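PDB 6G49: protein-glutamine gamma-glutamyltransferase from Pseudomonas aeruginosa PAO1, which catalyses the cross-linking of protein glutamine and lysine side chains in vitro through its periplasmic domain, is critical for viability and may serve a cell-wall-linked function. Local coordinates for residues Leu107-Ile112 and Val156-Gln161; Ala127-Thr132 and Leu152-Ser157; Gly183-Arg188 and Gly230-Leu235. All blocks are in the same frame, centred on the assembly; numbering follows the deposited sequence. Where two conformers were deposited one is given.

Interaction 1 of 3, residues Leu107-Ile112 and Val156-Gln161; sequences LRYDVI and VSSWPQ
The ring of Tyr-109 carries Val-156 over one face: CB of Val-156 stands 3.9 Å from the ring centroid, 22° off the ring normal, a CH-pi contact displaced toward the CE2 and CZ rim. The branch CG1 of the same valine lies against the phenol end, 3.4 Å from Tyr-109 CZ. At the ring edge, near its plane, sits OG of Ser-158, to which Tyr-109 OH donates a hydrogen bond of 2.7 Å. CG of Tyr-109 is set between the backbone N and the carbonyl carbon (chi1 52°), and the ring lies against Val-156. Both hydroxyls are also tied to the backbone of Leu-124, through its N for Tyr-109 and its O for Ser-158, which fixes the phenol end within the buried layer. CG2 of Val-111 meets CG2 of Val-156 at 4.1 Å, while CD1 of Leu-107 packs on CG of Pro-160 at 3.8 Å, just beyond the strand end.

The backbones pair in antiparallel fashion. Leu-107 with Ser-158 and Tyr-109 with Val-156 are hydrogen-bonded pairs, the bond from Leu-107 N to Ser-158 O being 2.8 Å long and almost straight at 173°. Arg-108 and Ser-157 form the non-hydrogen-bonded pair between them and face the other side of the sheet, where Glu-106 takes a salt bridge from Arg-108 and a hydrogen bond from Ser-157 OG.

Strand 107-113 lies between strands 152-158 and 55-61 in an antiparallel sheet. The Tyr-109 and Val-156 side is packed against strand 120-124 of the other sheet through Ala-123, and Phe-61 of strand 55-61 meets the tyrosine ring.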
# COMPACT_ATOMS: atom_id res chain seq x y z
N LEU A 107 -15.58 -11.51 1.59
CA LEU A 107 -14.68 -12.39 2.35
C LEU A 107 -14.89 -12.04 3.82
O LEU A 107 -14.86 -10.89 4.22
CB LEU A 107 -13.20 -12.18 2.00
CG LEU A 107 -12.78 -12.41 0.56
CD1 LEU A 107 -11.29 -12.17 0.37
CD2 LEU A 107 -13.13 -13.82 0.12
N ARG A 108 -15.13 -13.05 4.65
CA ARG A 108 -15.44 -12.88 6.06
C ARG A 108 -14.36 -13.57 6.89
O ARG A 108 -13.91 -14.70 6.63
CB ARG A 108 -16.80 -13.49 6.41
CG ARG A 108 -17.97 -12.78 5.74
CD ARG A 108 -19.30 -13.30 6.31
NE ARG A 108 -20.45 -12.48 5.92
CZ ARG A 108 -21.44 -12.89 5.13
NH1 ARG A 108 -21.48 -14.14 4.70
NH2 ARG A 108 -22.39 -12.04 4.76
N TYR A 109 -13.85 -12.82 7.88
CA TYR A 109 -12.77 -13.31 8.66
C TYR A 109 -12.71 -12.58 10.00
O TYR A 109 -13.22 -11.49 10.14
CB TYR A 109 -11.43 -13.25 7.91
CG TYR A 109 -11.10 -11.88 7.31
CD1 TYR A 109 -11.63 -11.50 6.10
CD2 TYR A 109 -10.30 -10.94 7.99
CE1 TYR A 109 -11.38 -10.24 5.55
CE2 TYR A 109 -10.00 -9.71 7.42
CZ TYR A 109 -10.56 -9.35 6.21
OH TYR A 109 -10.28 -8.12 5.64
N ASP A 110 -12.04 -13.20 10.97
CA ASP A 110 -11.82 -12.59 12.24
C ASP A 110 -10.31 -12.31 12.41
O ASP A 110 -9.47 -13.05 11.92
CB ASP A 110 -12.25 -13.53 13.34
CG ASP A 110 -13.74 -13.83 13.31
OD1 ASP A 110 -14.50 -12.97 12.77
OD2 ASP A 110 -14.08 -14.88 13.89
N VAL A 111 -10.02 -11.23 13.14
CA VAL A 111 -8.64 -10.79 13.37
C VAL A 111 -8.42 -10.64 14.87
O VAL A 111 -9.31 -10.15 15.55
CB VAL A 111 -8.35 -9.44 12.70
CG1 VAL A 111 -6.89 -9.02 12.94
CG2 VAL A 111 -8.69 -9.55 11.22
N ILE A 112 -7.28 -11.07 15.35
CA ILE A 112 -6.75 -10.64 16.68
C ILE A 112 -5.44 -9.88 16.41
O ILE A 112 -4.50 -10.46 15.90
CB ILE A 112 -6.59 -11.78 17.70
CG1 ILE A 112 -6.15 -11.21 19.05
CG2 ILE A 112 -5.66 -12.90 17.25
CD1 ILE A 112 -6.16 -12.24 20.18
N VAL A 156 -14.51 -8.94 10.43
CA VAL A 156 -14.40 -8.18 9.18
C VAL A 156 -15.19 -8.87 8.06
O VAL A 156 -15.12 -10.09 7.94
CB VAL A 156 -12.94 -8.03 8.75
CG1 VAL A 156 -12.80 -7.11 7.54
CG2 VAL A 156 -12.05 -7.56 9.93
N SER A 157 -15.74 -8.03 7.17
CA SER A 157 -16.17 -8.38 5.85
C SER A 157 -15.45 -7.46 4.86
O SER A 157 -15.48 -6.25 5.04
CB SER A 157 -17.67 -8.19 5.68
OG SER A 157 -18.38 -9.19 6.41
N SER A 158 -14.85 -8.05 3.83
CA SER A 158 -14.16 -7.26 2.77
C SER A 158 -14.74 -7.63 1.40
O SER A 158 -14.99 -8.79 1.10
CB SER A 158 -12.69 -7.57 2.82
OG SER A 158 -12.08 -7.05 4.00
N TRP A 159 -14.74 -6.62 0.52
CA TRP A 159 -15.11 -6.74 -0.88
C TRP A 159 -13.94 -6.31 -1.75
O TRP A 159 -13.81 -5.11 -2.06
CB TRP A 159 -16.30 -5.83 -1.16
CG TRP A 159 -17.59 -6.38 -0.62
CD1 TRP A 159 -18.53 -7.09 -1.33
CD2 TRP A 159 -18.09 -6.27 0.72
NE1 TRP A 159 -19.55 -7.47 -0.49
CE2 TRP A 159 -19.34 -6.95 0.75
CE3 TRP A 159 -17.65 -5.63 1.89
CZ2 TRP A 159 -20.10 -7.02 1.92
CZ3 TRP A 159 -18.41 -5.72 3.04
CH2 TRP A 159 -19.60 -6.43 3.06
N PRO A 160 -13.03 -7.23 -2.11
CA PRO A 160 -11.81 -6.86 -2.81
C PRO A 160 -12.09 -6.25 -4.19
O PRO A 160 -11.25 -5.52 -4.72
CB PRO A 160 -11.08 -8.18 -2.95
CG PRO A 160 -11.55 -8.97 -1.74
CD PRO A 160 -13.03 -8.64 -1.67
N GLN A 161 -13.24 -6.60 -4.77
CA GLN A 161 -13.64 -6.10 -6.15
C GLN A 161 -14.51 -4.86 -6.08
O GLN A 161 -15.03 -4.42 -7.11
CB GLN A 161 -14.34 -7.23 -6.90
CG GLN A 161 -13.41 -8.39 -7.16
CD GLN A 161 -14.04 -9.50 -7.97
OE1 GLN A 161 -15.09 -9.34 -8.58
NE2 GLN A 161 -13.36 -10.62 -7.99

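Interaction 2 of 3, residues Ala127-Thr132 and Leu152-Ser157; sequences AQTDQT and LFYRVS
Asp-130 lies over the start of the Arg-155 side chain, its OD2 3.4 Å from CG of the arginine and its carboxyl carbon close to CB. The two side chains run obliquely to each other with the carboxylate and guanidinium planes 74° apart, and the charged atoms do not meet. What the carboxylate holds instead is backbone: Arg-155 N donates to Asp-130 OD1 at 3.0 Å, nearly straight at 170°, approaching from above the carboxylate plane. CG of Asp-130 lies between its own N and carbonyl carbon (chi1 68°), on the side of Arg-155. In return Asp-130 N reaches Arg-155 O at 3.2 Å, so the aspartate grips both backbone polar groups of this residue.

The neighbouring Gln-131 crosses Tyr-154 at about a right angle, with its CG 3.5 Å from CB of the tyrosine. The tyrosine ring leads away into the interior, where its OH is hydrogen-bonded to the carbonyl O of Phe-122.

The pairing is that of an antiparallel edge strand: 127-129 is outermost in its six-stranded sheet within the chain. Gln-128 and Ser-157 form a hydrogen-bonded pair, Gln-128 N reaching Ser-157 O at 2.8 Å, and Thr-129 and Val-156 follow as a non-hydrogen-bonded pair. The side chain of Gln-128 turns back on its own strand, its NE2 donating to Ala-127 O and also to Glu-95. An ST turn then leads the chain out of the strand: Thr-129 OG1 accepts from Gln-131 N at 3.0 Å.

On the buried side, Ala-127 CB rests 4.1 Å from CG1 of Val-156, and both Ala-127 and Thr-129 touch Leu-142 of strand 142-144.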
# COMPACT_ATOMS: atom_id res chain seq x y z
N ALA A 127 -12.99 -2.81 3.43
CA ALA A 127 -13.38 -3.48 4.66
C ALA A 127 -14.53 -2.78 5.36
O ALA A 127 -14.67 -1.55 5.39
CB ALA A 127 -12.23 -3.58 5.62
N GLN A 128 -15.32 -3.63 6.05
CA GLN A 128 -16.29 -3.25 7.08
C GLN A 128 -16.04 -4.10 8.34
O GLN A 128 -15.62 -5.26 8.18
CB GLN A 128 -17.73 -3.50 6.60
CG GLN A 128 -18.03 -2.82 5.28
CD GLN A 128 -18.32 -1.36 5.42
OE1 GLN A 128 -19.50 -1.00 5.41
NE2 GLN A 128 -17.27 -0.52 5.51
N THR A 129 -16.22 -3.55 9.54
CA THR A 129 -15.96 -4.32 10.76
C THR A 129 -17.18 -4.18 11.67
O THR A 129 -18.06 -3.35 11.44
CB THR A 129 -14.71 -3.88 11.54
OG1 THR A 129 -15.01 -2.72 12.32
CG2 THR A 129 -13.53 -3.62 10.62
N ASP A 130 -17.16 -4.98 12.72
CA ASP A 130 -18.16 -4.89 13.78
C ASP A 130 -17.75 -3.93 14.91
O ASP A 130 -18.36 -3.95 16.00
CB ASP A 130 -18.40 -6.29 14.35
CG ASP A 130 -17.23 -6.88 15.13
OD1 ASP A 130 -16.04 -6.49 14.94
OD2 ASP A 130 -17.48 -7.76 15.98
N GLN A 131 -16.68 -3.16 14.74
CA GLN A 131 -16.17 -2.27 15.75
C GLN A 131 -16.87 -0.92 15.60
O GLN A 131 -16.69 -0.25 14.59
CB GLN A 131 -14.66 -2.14 15.65
CG GLN A 131 -13.91 -3.45 15.83
CD GLN A 131 -14.19 -4.12 17.15
OE1 GLN A 131 -14.88 -5.16 17.20
NE2 GLN A 131 -13.66 -3.53 18.21
N THR A 132 -17.64 -0.50 16.64
CA THR A 132 -18.47 0.72 16.53
C THR A 132 -17.61 1.98 16.74
O THR A 132 -18.04 3.08 16.39
CB THR A 132 -19.70 0.64 17.45
OG1 THR A 132 -19.21 0.66 18.78
CG2 THR A 132 -20.50 -0.62 17.26
N LEU A 152 -6.76 -6.88 20.48
CA LEU A 152 -8.05 -6.55 20.03
C LEU A 152 -8.56 -7.61 19.05
O LEU A 152 -7.94 -7.88 18.02
CB LEU A 152 -8.02 -5.18 19.33
CG LEU A 152 -9.36 -4.72 18.78
CD1 LEU A 152 -10.35 -4.43 19.90
CD2 LEU A 152 -9.17 -3.46 17.91
N PHE A 153 -9.73 -8.19 19.37
CA PHE A 153 -10.43 -9.10 18.43
C PHE A 153 -11.47 -8.29 17.66
O PHE A 153 -12.23 -7.48 18.22
CB PHE A 153 -11.11 -10.21 19.25
CG PHE A 153 -11.86 -11.19 18.41
CD1 PHE A 153 -13.14 -10.91 17.99
CD2 PHE A 153 -11.31 -12.41 18.13
CE1 PHE A 153 -13.83 -11.82 17.24
CE2 PHE A 153 -12.04 -13.36 17.42
CZ PHE A 153 -13.26 -13.00 16.92
N TYR A 154 -11.57 -8.52 16.35
CA TYR A 154 -12.59 -7.89 15.57
C TYR A 154 -12.95 -8.75 14.38
O TYR A 154 -12.17 -9.60 13.95
CB TYR A 154 -12.21 -6.46 15.13
CG TYR A 154 -10.96 -6.30 14.31
CD1 TYR A 154 -9.75 -6.13 14.93
CD2 TYR A 154 -11.01 -6.18 12.93
CE1 TYR A 154 -8.59 -5.99 14.18
CE2 TYR A 154 -9.86 -6.00 12.17
CZ TYR A 154 -8.64 -5.86 12.80
OH TYR A 154 -7.46 -5.69 12.12
N ARG A 155 -14.17 -8.54 13.91
CA ARG A 155 -14.75 -9.29 12.80
C ARG A 155 -14.82 -8.39 11.59
O ARG A 155 -15.15 -7.23 11.71
CB ARG A 155 -16.12 -9.82 13.20
CG ARG A 155 -16.12 -10.52 14.55
CD ARG A 155 -17.43 -11.23 14.82
NE ARG A 155 -17.84 -11.98 13.65
CZ ARG A 155 -17.69 -13.29 13.50
NH1 ARG A 155 -17.16 -14.02 14.48
NH2 ARG A 155 -18.09 -13.87 12.39
N VAL A 156 -14.51 -8.94 10.43
CA VAL A 156 -14.40 -8.18 9.18
C VAL A 156 -15.19 -8.87 8.06
O VAL A 156 -15.12 -10.09 7.94
CB VAL A 156 -12.94 -8.03 8.75
CG1 VAL A 156 -12.80 -7.11 7.54
CG2 VAL A 156 -12.05 -7.56 9.93
N SER A 157 -15.74 -8.03 7.17
CA SER A 157 -16.17 -8.38 5.85
C SER A 157 -15.45 -7.46 4.86
O SER A 157 -15.48 -6.25 5.04
CB SER A 157 -17.67 -8.19 5.68
OG SER A 157 -18.38 -9.19 6.41

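Interaction 3 of 3, residues Gly183-Arg188 and Gly230-Leu235; sequences GNPRAR and GVDDFL
The first turn of helix 185-197 meets helix 230-238 with Asn-184 and Asp-232 nearest, their CA atoms 5.3 Å apart, Asn-184 standing at the N-cap position with a left-handed backbone. From the neighbouring helix Asp-232 supplies acceptors to the first-turn N-H groups, one on each oxygen: Ala-187 N donates to OD1 at 2.7 Å from above the carboxylate plane, and Arg-186 N to OD2 at 2.9 Å on the syn side. Such donors would tend to favour the charged acid. The side chain of Asn-184 makes no capping bond; instead its OD1 accepts from Asp-232 N at 3.0 Å, nearly straight at 170°, the donor lying above the amide's carbonyl plane.

The Arg-186 chain bends at chi3 and passes obliquely across Asp-232, the guanidinium and carboxylate planes steeply turned to each other; Asp-232 O lies over one guanidinium face. A water links Arg-186 NE to Asp-232 OD2, which at 3.7 Å from that NE makes only a long salt bridge. Arg-186 NH2 makes a salt bridge of 3.4 Å with Asp-233 OD1, and NH1 pairs with Asp-237; Asp-233 OD2 accepts from Gly-227 N. On the inner side Ala-187 CB packs on CG1 of Val-231, 3.8 Å away, and more loosely on Leu-235.

Helix 243-256, which begins at the probable nucleophile Cys-243, closes the buried side: Phe-252 touches Asn-184 and Ala-187, and Ala-249 touches Val-231. Helix 201-214 lies against Leu-235 through Phe-212.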
# COMPACT_ATOMS: atom_id res chain seq x y z
N GLY A 183 13.43 19.18 -6.77
CA GLY A 183 13.91 17.84 -6.50
C GLY A 183 13.44 16.83 -7.53
O GLY A 183 12.45 17.01 -8.22
N ASN A 184 14.25 15.76 -7.72
CA ASN A 184 13.95 14.63 -8.61
C ASN A 184 13.59 15.04 -10.02
O ASN A 184 12.60 14.58 -10.60
CB ASN A 184 12.88 13.73 -7.97
CG ASN A 184 13.36 13.14 -6.67
OD1 ASN A 184 14.38 12.41 -6.66
ND2 ASN A 184 12.68 13.46 -5.57
N PRO A 185 14.42 15.88 -10.69
CA PRO A 185 14.13 16.31 -12.04
C PRO A 185 14.14 15.15 -13.06
O PRO A 185 13.39 15.16 -14.02
CB PRO A 185 15.29 17.29 -12.33
CG PRO A 185 16.43 16.82 -11.43
CD PRO A 185 15.70 16.41 -10.15
N ARG A 186 14.97 14.13 -12.83
CA ARG A 186 15.03 13.02 -13.79
C ARG A 186 13.69 12.25 -13.80
O ARG A 186 13.20 11.82 -14.82
CB ARG A 186 16.26 12.13 -13.56
CG ARG A 186 17.59 12.82 -13.91
CD ARG A 186 18.78 11.87 -13.72
NE ARG A 186 19.17 11.66 -12.33
CZ ARG A 186 19.93 10.67 -11.86
NH1 ARG A 186 20.39 9.72 -12.68
NH2 ARG A 186 20.24 10.64 -10.58
N ALA A 187 13.13 12.02 -12.61
CA ALA A 187 11.88 11.30 -12.52
C ALA A 187 10.73 12.11 -13.13
O ALA A 187 9.84 11.51 -13.78
CB ALA A 187 11.62 10.95 -11.07
N ARG A 188 10.77 13.44 -12.96
CA ARG A 188 9.79 14.31 -13.58
C ARG A 188 9.92 14.23 -15.10
O ARG A 188 8.92 14.17 -15.82
CB ARG A 188 9.93 15.74 -13.07
CG ARG A 188 9.35 15.99 -11.69
CD ARG A 188 9.72 17.39 -11.24
NE ARG A 188 10.13 17.42 -9.85
CZ ARG A 188 9.31 17.65 -8.83
NH1 ARG A 188 8.09 18.13 -9.04
NH2 ARG A 188 9.71 17.40 -7.60
N GLY A 230 16.19 11.46 -4.11
CA GLY A 230 16.11 10.04 -3.75
C GLY A 230 15.36 9.19 -4.77
O GLY A 230 15.64 7.99 -4.97
N VAL A 231 14.30 9.74 -5.37
CA VAL A 231 13.57 9.00 -6.36
C VAL A 231 14.46 8.81 -7.59
O VAL A 231 14.53 7.72 -8.17
CB VAL A 231 12.23 9.68 -6.71
CG1 VAL A 231 11.50 9.01 -7.84
CG2 VAL A 231 11.36 9.77 -5.47
N ASP A 232 15.10 9.88 -8.07
CA ASP A 232 16.02 9.77 -9.24
C ASP A 232 17.11 8.72 -8.94
O ASP A 232 17.40 7.91 -9.83
CB ASP A 232 16.70 11.12 -9.50
CG ASP A 232 15.82 12.17 -10.15
OD1 ASP A 232 14.61 11.89 -10.31
OD2 ASP A 232 16.38 13.31 -10.48
N ASP A 233 17.74 8.84 -7.78
CA ASP A 233 18.90 7.98 -7.41
C ASP A 233 18.47 6.50 -7.46
O ASP A 233 19.16 5.61 -8.00
CB ASP A 233 19.51 8.38 -6.07
CG ASP A 233 20.17 9.76 -6.10
OD1 ASP A 233 20.35 10.31 -7.20
OD2 ASP A 233 20.38 10.29 -5.01
N PHE A 234 17.30 6.20 -6.89
CA PHE A 234 16.76 4.86 -6.92
C PHE A 234 16.42 4.43 -8.33
O PHE A 234 16.80 3.34 -8.76
CB PHE A 234 15.56 4.73 -5.97
CG PHE A 234 14.77 3.47 -6.21
CD1 PHE A 234 15.27 2.22 -5.81
CD2 PHE A 234 13.51 3.52 -6.76
CE1 PHE A 234 14.54 1.07 -6.05
CE2 PHE A 234 12.76 2.37 -6.99
CZ PHE A 234 13.27 1.13 -6.60
N LEU A 235 15.66 5.21 -9.11
CA LEU A 235 15.18 4.72 -10.42
C LEU A 235 16.32 4.56 -11.46
O LEU A 235 16.15 3.80 -12.36
CB LEU A 235 14.15 5.69 -11.00
CG LEU A 235 12.79 5.65 -10.34
CD1 LEU A 235 11.89 6.75 -10.90
CD2 LEU A 235 12.16 4.27 -10.53
O HOH W 1 13.45 11.94 -3.00
O HOH W 2 18.92 13.63 -10.16

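Overall arrangement
Interactions 1 and 2 are neighbours in one antiparallel sheet, their centres 8 Å apart. Both use strand 152-158, which pairs with 107-113 on one flank and 127-129 on the other, and they share Val-156 and Ser-157. They also touch directly, by a probable backbone hydrogen bond from Val-111 N to Tyr-154 O. Interaction 3 comes later in the chain, about 38 and 40 Å from the other two between centres, on the opposite side of the chain's centre. It joins two helices beside helix 243-256, whereas the sheet contacts belong to the TgpA N-terminal family region. The contacts thus sample two separate parts of the periplasmic domain, all away from the predicted Cys-243, His-287 and Asp-303 site.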